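Local coordinates for protein TsrD (Streptomyces laurentii, PDB 5X7L) that belongs to the SnoaL-like polyketide cyclase family of the NTF2 clan and forms a two-subunit assembly, its helices packed against a curved antiparallel sheet, at residues B[77-82]-B[107-112]; B[34-39]-B[118-123]; B[18-23]-B[64-69]; B[14-19]-B[30-35]; B[91-96]-B[127-132]. All coordinates share one frame; numbering follows the deposited sequence.

Contact 1: B[77-82]-B[107-112]; sequences KAVARM and IDIFLI. With IPA (isopropyl alcohol), chain G.
Ala78 and Phe110 exchange backbone hydrogen bonds in both directions, as do Ala80 and Asp108. The straightest of the four, Phe110 N to Ala78 O, is 2.8 Å long with 179° at the hydrogen. These are the hydrogen-bonded pairs of an antiparallel pairing; the alternate pairs add CA-H...O contacts, among them Val79 CA to Asp108 O at 3.3 Å. Apolar packing occupies the face of Val79, Ile107 and Ile109. Val79 CG1 meets Ile107 CG2 at 3.7 Å, while its CG2, anti to the carbonyl carbon, lies beside Ile109 CG1. On the other face, Asp108 OD2 accepts a 2.6 Å hydrogen bond from O2 of an isopropyl alcohol, and CE of the selenomethionine Met82 comes within 3.3 Å of that OD2. Strands 61-74 and 116-124 flank the pair. Helix 6-22 covers the Ala80 face with Met13 and Phe16, whereas Val79 and Ile107 pack on their counterparts in the second subunit.

Contact 2: B[34-39]-B[118-123]; sequences PEYRHP and AQHWDE
Ala118 O receives the backbone N-H of Arg37 at 2.8 Å. The same oxygen lies over the centre of one face of the Arg37 guanidinium and, nearer the rim, over the Tyr36 ring, whose face also covers the start of Gln119. At Gln119 the side chain takes over: OE1 accepts from Arg37 NH2 at 2.9 Å, lying close to the guanidinium plane, with the amide turned 87° against it. A bend at chi3 (-63°) turns Arg37 NE toward this oxygen, to which it adds a weak bond. NH2 also forms a salt bridge with Glu113. His120 follows, with CG in the crowded position between backbone N and carbonyl carbon (chi1 72°). Its ND1 hydrogen-bonds Tyr36 OH at 2.7 Å, near the plane of the Tyr36 ring. Its CE1 edge points at the face of His38, 3.7 Å from CD2, in a T-shaped pair, and Pro39 CD sits over the imidazole face, 3.7 Å from the centroid. Tyr36 OH thus fixes the rotation of an imidazole also packed by His38 and Pro39. An isopropyl alcohol, probably from the crystallisation liquor, lies about 3 Å from the His120 side chain, consistent with a pocket here.

Contact 3: B[18-23]-B[64-69]; sequences AAYNEG and LSLTLD
Asn21 sets its side-chain amide against the backbone of Leu66 and uses both ends of it. Leu66 N donates to Asn21 OD1 at 2.8 Å, and Asn21 ND2 donates to Leu66 O at 3.0 Å; each donor lies in the carbonyl plane of its acceptor, on a lone pair. The amide therefore pairs with the strand much as a neighbouring peptide would, and two bonds hold it flat. Beside it the packing is apolar and close. Leu66 CD2 approaches Tyr20 CD1 at 3.7 Å, set obliquely to the ring, and also touches Tyr20 CB. Leu64 CD2 rests on the helix backbone, 3.5 Å from Tyr20 O, and Met50 and Ile54 of helix 47-60 meet the Tyr20 side chain. The other side is wet and looser: a water bridges the two backbones by donating to Asn21 O at 2.8 Å and to Leu64 O at 2.7 Å, where no direct bond joins them. Just beyond, the helix ends in a Schellman motif with Gly23, at positive phi, as its C-prime residue. The contact thus ties the C-terminal end of the first helix to edge strand 61-74, within the packing of helices on a curved sheet that characterises the NTF2 fold.

Contact 4: B[14-19]-B[30-35]; sequences EHFLAA and HCLHPE
An offset stack between His15 and His30 joins the N-terminal helix 6-22 to the chain leading into the short strand 32-33. The ring centroids are 4.8 Å apart and the planes 21° from parallel. More intimate than the ring overlap is a CH-pi contact: His30 CB stands over the centre of the His15 imidazole, 3.5 Å from its centroid and nearly on the ring normal. The His15 ring has a second tie, a hydrogen bond between its ND1 and ND1 of His27. In this NTF2-like fold the segment 30-35 is hydrogen-bonded through the backbone of Cys31 and His33 to Phe117 of strand 116-124, and helix 6-22 packs beside it; Phe16, one residue on from His15, meets Phe110 edge-to-face. Cys31 SG, held between its own backbone N and carbonyl carbon (chi1 61°), packs on the helix 3.6 Å from Phe16 N and 3.9 Å from Phe16 CB. Near the plane of the Phe16 ring, at its edge, Leu32 CD2 approaches CD1 at 4.3 Å, and Met50 of helix 47-60 touches both side chains.

Contact 5: B[91-96]-B[127-132]; sequences PILGIP and LGLHRQ
Ile95 N donates to Ile92 O at 2.8 Å, and Ile92 N returns a bond to Ile95 O at 3.0 Å, closing a type I' beta turn whose flanking isoleucines both reach helix 126-132. Gly94 occupies the second corner at positive phi. From this turn Ile95 sends CD1 over the centre of the His130 imidazole, 3.6 Å from the centroid and 7° off the ring normal, a CH-pi contact. CG1, anti to the carbonyl carbon (chi1 -54°), also lies against the ring, 3.7 Å from NE2. Leu129 packs alongside: its CD2 touches Ile92 CG2 at 4.0 Å, the two side chains crossing at about a right angle, and meets Leu93 CD1 at 4.3 Å. Trp57 of helix 47-60 backs Ile92, and Phe102 and Val104 of strand 101-113 back Leu129. No hydrogen bond joins the two segments. His130 instead donates from ND1 to Leu126 O within its own helix, which leaves the face of a polar ring to serve as an apolar surface for Ile95.

From the N terminus, helix 6-22 opens two loops: contact 4 closes the short one at 30-35, and contact 3, starting from overlapping residues, closes a longer one at the edge strand 61-74. Contact 2 begins on 34-39, where contact 4 ends, and reaches the last strand, 116-124; it spans contact 1, which pairs the two inner strands, and its segments alternate with those of contact 3. Contact 5 follows contacts 3 and 4 in series but crosses contacts 1 and 2, tying the 91-96 turn to helix 126-132. Contacts 1, 2 and 3 share the sheet, Phe16 links contact 4 to Phe110, and contact 5 lies apart, about 25 Å between centres from contact 4.

Contact 1: B[77-82]-B[107-112]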
# COMPACT_ATOMS: atom_id res chain seq x y z
N LYS B 77 1.30 -1.62 15.87
CA LYS B 77 1.34 -1.58 14.41
C LYS B 77 2.75 -1.39 13.88
O LYS B 77 3.53 -0.59 14.40
CB LYS B 77 0.45 -0.46 13.87
CG LYS B 77 -1.03 -0.63 14.17
CD LYS B 77 -1.68 -1.72 13.32
CE LYS B 77 -3.10 -2.01 13.78
NZ LYS B 77 -3.98 -0.81 13.72
N ALA B 78 3.07 -2.13 12.82
CA ALA B 78 4.31 -1.94 12.08
C ALA B 78 3.98 -1.85 10.60
O ALA B 78 3.28 -2.70 10.06
CB ALA B 78 5.26 -3.10 12.33
N VAL B 79 4.47 -0.79 9.95
CA VAL B 79 4.24 -0.59 8.53
C VAL B 79 5.56 -0.73 7.79
O VAL B 79 6.51 0.01 8.07
CB VAL B 79 3.65 0.79 8.23
CG1 VAL B 79 3.38 0.93 6.74
CG2 VAL B 79 2.38 1.00 9.04
N ALA B 80 5.62 -1.68 6.86
CA ALA B 80 6.82 -1.93 6.07
C ALA B 80 6.55 -1.63 4.60
O ALA B 80 5.70 -2.27 3.98
CB ALA B 80 7.29 -3.37 6.24
N ARG B 81 7.25 -0.63 4.06
CA ARG B 81 7.24 -0.39 2.63
C ARG B 81 8.43 -1.13 2.03
O ARG B 81 9.56 -0.96 2.49
CB ARG B 81 7.34 1.10 2.31
CG ARG B 81 7.32 1.39 0.82
CD ARG B 81 7.07 2.85 0.49
NE ARG B 81 8.13 3.74 0.94
CZ ARG B 81 9.25 4.00 0.26
NH1 ARG B 81 9.48 3.41 -0.91
NH2 ARG B 81 10.14 4.84 0.76
N MSE B 82 8.17 -1.97 1.03
CA MSE B 82 9.18 -2.88 0.51
C MSE B 82 9.19 -2.90 -1.01
O MSE B 82 8.24 -2.45 -1.66
CB MSE B 82 8.92 -4.30 1.04
CG MSE B 82 9.13 -4.39 2.55
SE MSE B 82 8.59 -6.10 3.31
CE MSE B 82 6.67 -5.78 3.32
N ILE B 107 3.24 -2.30 0.33
CA ILE B 107 3.22 -1.82 1.70
C ILE B 107 2.39 -2.80 2.52
O ILE B 107 1.24 -3.07 2.18
CB ILE B 107 2.63 -0.40 1.82
CG1 ILE B 107 3.43 0.59 0.96
CG2 ILE B 107 2.61 0.03 3.28
CD1 ILE B 107 2.81 1.97 0.85
N ASP B 108 2.99 -3.32 3.59
CA ASP B 108 2.31 -4.20 4.54
C ASP B 108 2.14 -3.48 5.87
O ASP B 108 3.09 -2.88 6.38
CB ASP B 108 3.11 -5.47 4.82
CG ASP B 108 3.15 -6.43 3.64
OD1 ASP B 108 2.50 -6.18 2.61
OD2 ASP B 108 3.84 -7.46 3.77
N ILE B 109 0.93 -3.55 6.42
CA ILE B 109 0.68 -3.11 7.79
C ILE B 109 0.44 -4.35 8.63
O ILE B 109 -0.47 -5.12 8.35
CB ILE B 109 -0.55 -2.18 7.88
CG1 ILE B 109 -0.34 -0.95 6.98
CG2 ILE B 109 -0.79 -1.77 9.32
CD1 ILE B 109 -1.54 -0.04 6.89
N PHE B 110 1.28 -4.55 9.64
CA PHE B 110 1.16 -5.70 10.54
C PHE B 110 0.59 -5.30 11.89
O PHE B 110 0.95 -4.26 12.44
CB PHE B 110 2.53 -6.33 10.79
CG PHE B 110 3.17 -6.92 9.57
CD1 PHE B 110 2.75 -8.15 9.07
CD2 PHE B 110 4.23 -6.28 8.94
CE1 PHE B 110 3.36 -8.71 7.96
CE2 PHE B 110 4.83 -6.83 7.83
CZ PHE B 110 4.40 -8.05 7.34
N LEU B 111 -0.29 -6.14 12.41
CA LEU B 111 -0.76 -6.07 13.79
C LEU B 111 0.12 -6.96 14.66
O LEU B 111 0.31 -8.13 14.34
CB LEU B 111 -2.22 -6.51 13.87
CG LEU B 111 -2.87 -6.56 15.26
CD1 LEU B 111 -3.00 -5.16 15.85
CD2 LEU B 111 -4.23 -7.24 15.18
N ILE B 112 0.63 -6.41 15.75
CA ILE B 112 1.49 -7.14 16.68
C ILE B 112 0.67 -7.67 17.86
O ILE B 112 0.01 -6.90 18.56
CB ILE B 112 2.64 -6.25 17.19
CG1 ILE B 112 3.47 -5.73 16.02
CG2 ILE B 112 3.51 -7.01 18.18
CD1 ILE B 112 4.34 -4.53 16.35
C1 IPA G . 2.47 -10.33 4.45
C2 IPA G . 2.73 -10.60 2.98
C3 IPA G . 1.44 -10.49 2.18
O2 IPA G . 3.67 -9.66 2.48

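Contact 2: B[34-39]-B[118-123]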
# COMPACT_ATOMS: atom_id res chain seq x y z
N PRO B 34 2.03 -18.04 15.71
CA PRO B 34 1.60 -19.37 15.25
C PRO B 34 0.14 -19.41 14.79
O PRO B 34 -0.22 -20.23 13.95
CB PRO B 34 1.81 -20.25 16.49
CG PRO B 34 2.90 -19.57 17.24
CD PRO B 34 2.65 -18.10 17.05
N GLU B 35 -0.69 -18.52 15.33
CA GLU B 35 -2.10 -18.43 14.96
C GLU B 35 -2.35 -17.27 13.99
O GLU B 35 -3.41 -16.63 14.03
CB GLU B 35 -2.97 -18.29 16.21
CG GLU B 35 -2.81 -19.45 17.18
CD GLU B 35 -3.68 -19.31 18.41
OE1 GLU B 35 -3.42 -18.40 19.23
OE2 GLU B 35 -4.61 -20.12 18.57
N TYR B 36 -1.37 -17.02 13.12
CA TYR B 36 -1.45 -15.96 12.12
C TYR B 36 -2.77 -15.99 11.36
O TYR B 36 -3.26 -17.06 11.00
CB TYR B 36 -0.30 -16.09 11.12
CG TYR B 36 -0.05 -14.82 10.36
CD1 TYR B 36 0.74 -13.82 10.91
CD2 TYR B 36 -0.63 -14.59 9.12
CE1 TYR B 36 0.96 -12.63 10.25
CE2 TYR B 36 -0.41 -13.40 8.44
CZ TYR B 36 0.39 -12.42 9.01
OH TYR B 36 0.62 -11.24 8.37
N ARG B 37 -3.33 -14.80 11.10
CA ARG B 37 -4.62 -14.69 10.43
C ARG B 37 -4.46 -14.00 9.08
O ARG B 37 -4.57 -12.78 8.98
CB ARG B 37 -5.61 -13.91 11.31
CG ARG B 37 -5.79 -14.49 12.71
CD ARG B 37 -6.80 -13.70 13.53
NE ARG B 37 -6.36 -12.32 13.78
CZ ARG B 37 -5.63 -11.92 14.82
NH1 ARG B 37 -5.21 -12.79 15.74
NH2 ARG B 37 -5.31 -10.64 14.95
N HIS B 38 -4.18 -14.78 8.04
CA HIS B 38 -4.08 -14.21 6.70
C HIS B 38 -5.45 -13.69 6.26
O HIS B 38 -6.46 -14.37 6.46
CB HIS B 38 -3.56 -15.26 5.71
CG HIS B 38 -3.06 -14.69 4.43
ND1 HIS B 38 -3.88 -14.10 3.50
CD2 HIS B 38 -1.80 -14.61 3.92
CE1 HIS B 38 -3.17 -13.68 2.47
NE2 HIS B 38 -1.90 -13.98 2.70
N PRO B 39 -5.50 -12.48 5.67
CA PRO B 39 -6.80 -11.90 5.28
C PRO B 39 -7.54 -12.64 4.15
O PRO B 39 -8.74 -12.45 3.99
CB PRO B 39 -6.43 -10.48 4.83
CG PRO B 39 -4.99 -10.56 4.47
CD PRO B 39 -4.40 -11.53 5.44
N ALA B 118 0.60 -10.87 13.78
CA ALA B 118 -0.52 -11.82 13.86
C ALA B 118 -1.51 -11.68 12.71
O ALA B 118 -2.35 -12.55 12.50
CB ALA B 118 -1.25 -11.66 15.18
N GLN B 119 -1.41 -10.58 11.97
CA GLN B 119 -2.35 -10.28 10.91
C GLN B 119 -1.77 -9.15 10.07
O GLN B 119 -0.93 -8.40 10.57
CB GLN B 119 -3.69 -9.90 11.57
CG GLN B 119 -4.61 -9.03 10.78
CD GLN B 119 -5.95 -8.83 11.47
OE1 GLN B 119 -6.11 -9.04 12.68
NE2 GLN B 119 -6.92 -8.43 10.68
N HIS B 120 -2.17 -9.03 8.81
CA HIS B 120 -1.73 -7.92 7.98
C HIS B 120 -2.83 -7.39 7.07
O HIS B 120 -3.82 -8.08 6.80
CB HIS B 120 -0.51 -8.30 7.13
CG HIS B 120 -0.82 -9.24 6.00
ND1 HIS B 120 -0.64 -10.60 6.11
CD2 HIS B 120 -1.29 -9.02 4.75
CE1 HIS B 120 -1.00 -11.18 4.98
NE2 HIS B 120 -1.40 -10.24 4.14
N TRP B 121 -2.62 -6.16 6.62
CA TRP B 121 -3.37 -5.52 5.55
C TRP B 121 -2.32 -4.99 4.60
O TRP B 121 -1.33 -4.42 5.04
CB TRP B 121 -4.21 -4.36 6.07
CG TRP B 121 -5.16 -4.69 7.17
CD1 TRP B 121 -6.49 -4.97 7.06
CD2 TRP B 121 -4.85 -4.76 8.57
NE1 TRP B 121 -7.03 -5.21 8.30
CE2 TRP B 121 -6.04 -5.09 9.24
CE3 TRP B 121 -3.68 -4.58 9.32
CZ2 TRP B 121 -6.11 -5.25 10.63
CZ3 TRP B 121 -3.74 -4.74 10.70
CH2 TRP B 121 -4.95 -5.06 11.34
N ASP B 122 -2.51 -5.16 3.30
CA ASP B 122 -1.45 -4.78 2.37
C ASP B 122 -1.99 -4.22 1.07
O ASP B 122 -3.17 -4.38 0.74
CB ASP B 122 -0.56 -5.99 2.07
CG ASP B 122 -1.28 -7.04 1.26
OD1 ASP B 122 -2.22 -7.67 1.79
OD2 ASP B 122 -0.90 -7.25 0.09
N GLU B 123 -1.11 -3.54 0.34
CA GLU B 123 -1.32 -3.22 -1.06
C GLU B 123 -0.01 -3.45 -1.80
O GLU B 123 1.06 -3.10 -1.30
CB GLU B 123 -1.78 -1.77 -1.26
CG GLU B 123 -3.08 -1.39 -0.57
CD GLU B 123 -4.31 -2.09 -1.13
OE1 GLU B 123 -4.24 -2.75 -2.18
OE2 GLU B 123 -5.37 -1.96 -0.49

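Contact 3: B[18-23]-B[64-69]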
# COMPACT_ATOMS: atom_id res chain seq x y z
N ALA B 18 14.37 -12.15 5.75
CA ALA B 18 15.25 -13.31 5.57
C ALA B 18 14.47 -14.55 5.13
O ALA B 18 14.98 -15.37 4.36
CB ALA B 18 16.02 -13.60 6.85
N ALA B 19 13.23 -14.71 5.60
CA ALA B 19 12.40 -15.85 5.20
C ALA B 19 12.27 -15.90 3.67
O ALA B 19 12.43 -16.95 3.06
CB ALA B 19 11.03 -15.77 5.84
N TYR B 20 11.97 -14.75 3.08
CA TYR B 20 11.81 -14.65 1.63
C TYR B 20 13.15 -14.73 0.90
O TYR B 20 13.30 -15.50 -0.05
CB TYR B 20 11.09 -13.36 1.25
CG TYR B 20 9.63 -13.37 1.61
CD1 TYR B 20 9.21 -13.03 2.89
CD2 TYR B 20 8.66 -13.74 0.68
CE1 TYR B 20 7.87 -13.05 3.24
CE2 TYR B 20 7.31 -13.76 1.02
CZ TYR B 20 6.92 -13.42 2.30
OH TYR B 20 5.59 -13.43 2.66
N ASN B 21 14.12 -13.94 1.33
CA ASN B 21 15.40 -13.86 0.63
C ASN B 21 16.18 -15.18 0.66
O ASN B 21 16.89 -15.51 -0.29
CB ASN B 21 16.24 -12.71 1.19
CG ASN B 21 15.71 -11.35 0.77
OD1 ASN B 21 15.33 -11.16 -0.38
ND2 ASN B 21 15.68 -10.41 1.70
N GLU B 22 16.02 -15.93 1.75
CA GLU B 22 16.69 -17.22 1.88
C GLU B 22 15.79 -18.40 1.53
O GLU B 22 16.25 -19.54 1.49
CB GLU B 22 17.22 -17.39 3.31
CG GLU B 22 18.21 -16.32 3.71
CD GLU B 22 18.61 -16.38 5.18
OE1 GLU B 22 18.40 -17.43 5.82
OE2 GLU B 22 19.13 -15.37 5.68
N GLY B 23 14.51 -18.13 1.26
CA GLY B 23 13.54 -19.20 1.01
C GLY B 23 13.51 -20.20 2.16
O GLY B 23 13.41 -21.40 1.93
N LEU B 64 15.07 -14.05 -6.17
CA LEU B 64 14.11 -13.29 -5.38
C LEU B 64 14.84 -12.30 -4.49
O LEU B 64 15.82 -12.65 -3.82
CB LEU B 64 13.25 -14.23 -4.54
CG LEU B 64 12.06 -13.60 -3.80
CD1 LEU B 64 10.95 -14.62 -3.62
CD2 LEU B 64 12.47 -13.02 -2.45
N SER B 65 14.36 -11.06 -4.48
CA SER B 65 14.86 -10.06 -3.55
C SER B 65 13.71 -9.29 -2.92
O SER B 65 12.83 -8.79 -3.63
CB SER B 65 15.82 -9.09 -4.24
OG SER B 65 16.27 -8.09 -3.34
N LEU B 66 13.72 -9.21 -1.60
CA LEU B 66 12.75 -8.43 -0.85
C LEU B 66 13.53 -7.49 0.05
O LEU B 66 14.29 -7.93 0.91
CB LEU B 66 11.83 -9.33 -0.02
CG LEU B 66 10.68 -8.63 0.72
CD1 LEU B 66 9.70 -8.03 -0.27
CD2 LEU B 66 9.98 -9.61 1.65
N THR B 67 13.36 -6.19 -0.17
CA THR B 67 14.12 -5.20 0.58
C THR B 67 13.19 -4.19 1.24
O THR B 67 12.08 -3.93 0.77
CB THR B 67 15.14 -4.47 -0.32
OG1 THR B 67 14.46 -3.89 -1.44
CG2 THR B 67 16.20 -5.44 -0.81
N LEU B 68 13.66 -3.65 2.36
CA LEU B 68 12.89 -2.73 3.18
C LEU B 68 13.23 -1.29 2.84
O LEU B 68 14.36 -0.84 3.04
CB LEU B 68 13.16 -3.01 4.66
CG LEU B 68 12.33 -2.23 5.67
CD1 LEU B 68 10.85 -2.52 5.53
CD2 LEU B 68 12.81 -2.58 7.07
N ASP B 69 12.25 -0.57 2.31
CA ASP B 69 12.42 0.83 1.93
C ASP B 69 12.13 1.78 3.08
O ASP B 69 12.76 2.83 3.20
CB ASP B 69 11.52 1.18 0.75
CG ASP B 69 11.85 0.38 -0.48
OD1 ASP B 69 13.02 0.42 -0.92
OD2 ASP B 69 10.95 -0.29 -1.02
O HOH W 1 16.70 -15.12 -3.09
O HOH W 2 17.93 -11.90 -1.77

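Contact 4: B[14-19]-B[30-35]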
# COMPACT_ATOMS: atom_id res chain seq x y z
N GLU B 14 13.71 -8.07 10.18
CA GLU B 14 14.89 -8.76 9.66
C GLU B 14 14.59 -10.23 9.40
O GLU B 14 14.97 -10.79 8.37
CB GLU B 14 16.09 -8.61 10.60
CG GLU B 14 16.66 -7.21 10.64
N HIS B 15 13.88 -10.86 10.33
CA HIS B 15 13.47 -12.25 10.14
C HIS B 15 12.48 -12.40 8.99
O HIS B 15 12.58 -13.34 8.21
CB HIS B 15 12.86 -12.82 11.42
CG HIS B 15 13.88 -13.18 12.45
ND1 HIS B 15 14.75 -14.23 12.29
CD2 HIS B 15 14.16 -12.64 13.66
CE1 HIS B 15 15.53 -14.33 13.36
NE2 HIS B 15 15.19 -13.38 14.20
N PHE B 16 11.53 -11.47 8.89
CA PHE B 16 10.54 -11.52 7.81
C PHE B 16 11.24 -11.48 6.45
O PHE B 16 10.98 -12.30 5.58
CB PHE B 16 9.55 -10.37 7.95
CG PHE B 16 8.44 -10.39 6.94
CD1 PHE B 16 7.32 -11.19 7.13
CD2 PHE B 16 8.52 -9.61 5.79
CE1 PHE B 16 6.30 -11.20 6.20
CE2 PHE B 16 7.50 -9.63 4.86
CZ PHE B 16 6.39 -10.43 5.06
N LEU B 17 12.15 -10.52 6.29
CA LEU B 17 12.88 -10.37 5.03
C LEU B 17 13.71 -11.62 4.73
O LEU B 17 13.75 -12.08 3.59
CB LEU B 17 13.78 -9.14 5.07
CG LEU B 17 13.07 -7.79 5.23
CD1 LEU B 17 14.10 -6.71 5.54
CD2 LEU B 17 12.26 -7.42 3.99
N ALA B 18 14.37 -12.15 5.75
CA ALA B 18 15.25 -13.31 5.57
C ALA B 18 14.47 -14.55 5.13
O ALA B 18 14.98 -15.37 4.36
CB ALA B 18 16.02 -13.60 6.85
N ALA B 19 13.23 -14.71 5.60
CA ALA B 19 12.40 -15.85 5.20
C ALA B 19 12.27 -15.90 3.67
O ALA B 19 12.43 -16.95 3.06
CB ALA B 19 11.03 -15.77 5.84
N HIS B 30 10.20 -16.66 14.03
CA HIS B 30 10.74 -15.59 14.85
C HIS B 30 10.07 -14.25 14.61
O HIS B 30 10.43 -13.26 15.25
CB HIS B 30 12.24 -15.49 14.64
CG HIS B 30 12.95 -16.77 14.92
ND1 HIS B 30 13.41 -17.10 16.18
CD2 HIS B 30 13.24 -17.83 14.13
CE1 HIS B 30 13.96 -18.30 16.14
NE2 HIS B 30 13.87 -18.77 14.91
N CYS B 31 9.09 -14.20 13.71
CA CYS B 31 8.36 -12.95 13.49
C CYS B 31 6.84 -13.08 13.35
O CYS B 31 6.15 -12.08 13.52
CB CYS B 31 8.92 -12.19 12.28
SG CYS B 31 8.82 -13.08 10.71
N LEU B 32 6.33 -14.27 13.03
CA LEU B 32 4.89 -14.46 12.87
C LEU B 32 4.28 -15.29 13.99
O LEU B 32 4.87 -16.26 14.46
CB LEU B 32 4.56 -15.14 11.54
CG LEU B 32 5.08 -14.50 10.26
CD1 LEU B 32 4.44 -15.18 9.06
CD2 LEU B 32 4.85 -13.00 10.20
N HIS B 33 3.08 -14.89 14.39
CA HIS B 33 2.31 -15.61 15.39
C HIS B 33 1.93 -17.00 14.86
O HIS B 33 1.54 -17.13 13.70
CB HIS B 33 1.04 -14.82 15.70
CG HIS B 33 0.45 -15.13 17.04
ND1 HIS B 33 -0.24 -16.29 17.30
CD2 HIS B 33 0.42 -14.41 18.19
CE1 HIS B 33 -0.65 -16.29 18.55
NE2 HIS B 33 -0.26 -15.16 19.11
N PRO B 34 2.03 -18.04 15.71
CA PRO B 34 1.60 -19.37 15.25
C PRO B 34 0.14 -19.41 14.79
O PRO B 34 -0.22 -20.23 13.95
CB PRO B 34 1.81 -20.25 16.49
CG PRO B 34 2.90 -19.57 17.24
CD PRO B 34 2.65 -18.10 17.05
N GLU B 35 -0.69 -18.52 15.33
CA GLU B 35 -2.10 -18.43 14.96
C GLU B 35 -2.35 -17.27 13.99
O GLU B 35 -3.41 -16.63 14.03
CB GLU B 35 -2.97 -18.29 16.21
CG GLU B 35 -2.81 -19.45 17.18
CD GLU B 35 -3.68 -19.31 18.41
OE1 GLU B 35 -3.42 -18.40 19.23
OE2 GLU B 35 -4.61 -20.12 18.57

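Contact 5: B[91-96]-B[127-132]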
# COMPACT_ATOMS: atom_id res chain seq x y z
N PRO B 91 3.98 -19.88 -12.34
CA PRO B 91 2.79 -19.02 -12.30
C PRO B 91 2.76 -18.13 -11.07
O PRO B 91 3.07 -18.60 -9.97
CB PRO B 91 1.63 -20.03 -12.27
CG PRO B 91 2.20 -21.30 -12.80
CD PRO B 91 3.63 -21.31 -12.35
N ILE B 92 2.41 -16.87 -11.26
CA ILE B 92 2.29 -15.92 -10.16
C ILE B 92 0.93 -15.24 -10.24
O ILE B 92 0.66 -14.50 -11.18
CB ILE B 92 3.39 -14.84 -10.21
CG1 ILE B 92 4.77 -15.47 -9.98
CG2 ILE B 92 3.12 -13.75 -9.17
CD1 ILE B 92 5.93 -14.51 -10.19
N LEU B 93 0.08 -15.50 -9.24
CA LEU B 93 -1.22 -14.84 -9.11
C LEU B 93 -2.01 -14.83 -10.42
O LEU B 93 -2.57 -13.81 -10.82
CB LEU B 93 -1.02 -13.40 -8.61
CG LEU B 93 -0.23 -13.26 -7.31
CD1 LEU B 93 0.08 -11.80 -7.02
CD2 LEU B 93 -0.97 -13.89 -6.14
N GLY B 94 -2.06 -15.99 -11.08
CA GLY B 94 -2.82 -16.14 -12.32
C GLY B 94 -2.06 -15.80 -13.59
O GLY B 94 -2.58 -15.99 -14.69
N ILE B 95 -0.83 -15.29 -13.44
CA ILE B 95 0.01 -14.94 -14.58
C ILE B 95 0.89 -16.13 -14.95
O ILE B 95 1.71 -16.56 -14.14
CB ILE B 95 0.92 -13.73 -14.27
CG1 ILE B 95 0.10 -12.54 -13.77
CG2 ILE B 95 1.74 -13.35 -15.50
CD1 ILE B 95 0.94 -11.45 -13.13
N PRO B 96 0.74 -16.66 -16.18
CA PRO B 96 1.61 -17.77 -16.60
C PRO B 96 3.09 -17.38 -16.59
O PRO B 96 3.43 -16.20 -16.76
CB PRO B 96 1.13 -18.07 -18.02
CG PRO B 96 -0.27 -17.55 -18.08
CD PRO B 96 -0.27 -16.33 -17.20
N LEU B 127 -0.98 -4.25 -10.73
CA LEU B 127 -1.12 -3.78 -12.11
C LEU B 127 0.26 -3.71 -12.77
O LEU B 127 0.44 -4.16 -13.90
CB LEU B 127 -1.81 -2.42 -12.16
CG LEU B 127 -2.05 -1.86 -13.57
CD1 LEU B 127 -2.96 -2.78 -14.39
CD2 LEU B 127 -2.65 -0.46 -13.50
N GLY B 128 1.23 -3.15 -12.05
CA GLY B 128 2.61 -3.09 -12.52
C GLY B 128 3.20 -4.48 -12.73
O GLY B 128 3.91 -4.71 -13.71
N LEU B 129 2.90 -5.40 -11.82
CA LEU B 129 3.37 -6.77 -11.94
C LEU B 129 2.84 -7.42 -13.23
O LEU B 129 3.59 -8.04 -13.98
CB LEU B 129 2.96 -7.60 -10.72
CG LEU B 129 3.53 -9.01 -10.64
CD1 LEU B 129 5.04 -8.98 -10.47
CD2 LEU B 129 2.87 -9.78 -9.51
N HIS B 130 1.54 -7.25 -13.48
CA HIS B 130 0.93 -7.77 -14.70
C HIS B 130 1.55 -7.18 -15.95
O HIS B 130 1.81 -7.90 -16.92
CB HIS B 130 -0.58 -7.49 -14.70
CG HIS B 130 -1.38 -8.50 -13.94
ND1 HIS B 130 -1.34 -8.60 -12.57
CD2 HIS B 130 -2.23 -9.46 -14.37
CE1 HIS B 130 -2.15 -9.57 -12.18
NE2 HIS B 130 -2.69 -10.11 -13.26
N ARG B 131 1.81 -5.88 -15.93
CA ARG B 131 2.41 -5.21 -17.08
C ARG B 131 3.84 -5.69 -17.33
O ARG B 131 4.21 -5.97 -18.47
CB ARG B 131 2.37 -3.69 -16.90
CG ARG B 131 1.01 -3.13 -17.26
CD ARG B 131 0.88 -1.66 -16.93
NE ARG B 131 -0.44 -1.15 -17.31
CZ ARG B 131 -0.99 -0.05 -16.83
NH1 ARG B 131 -0.35 0.69 -15.93
NH2 ARG B 131 -2.20 0.32 -17.24
N GLN B 132 4.63 -5.81 -16.27
CA GLN B 132 6.01 -6.25 -16.41
C GLN B 132 6.12 -7.70 -16.87
O GLN B 132 7.04 -8.05 -17.61
CB GLN B 132 6.75 -6.07 -15.09
CG GLN B 132 6.93 -4.62 -14.70
CD GLN B 132 7.46 -4.48 -13.29
OE1 GLN B 132 8.22 -5.33 -12.83
NE2 GLN B 132 7.06 -3.43 -12.60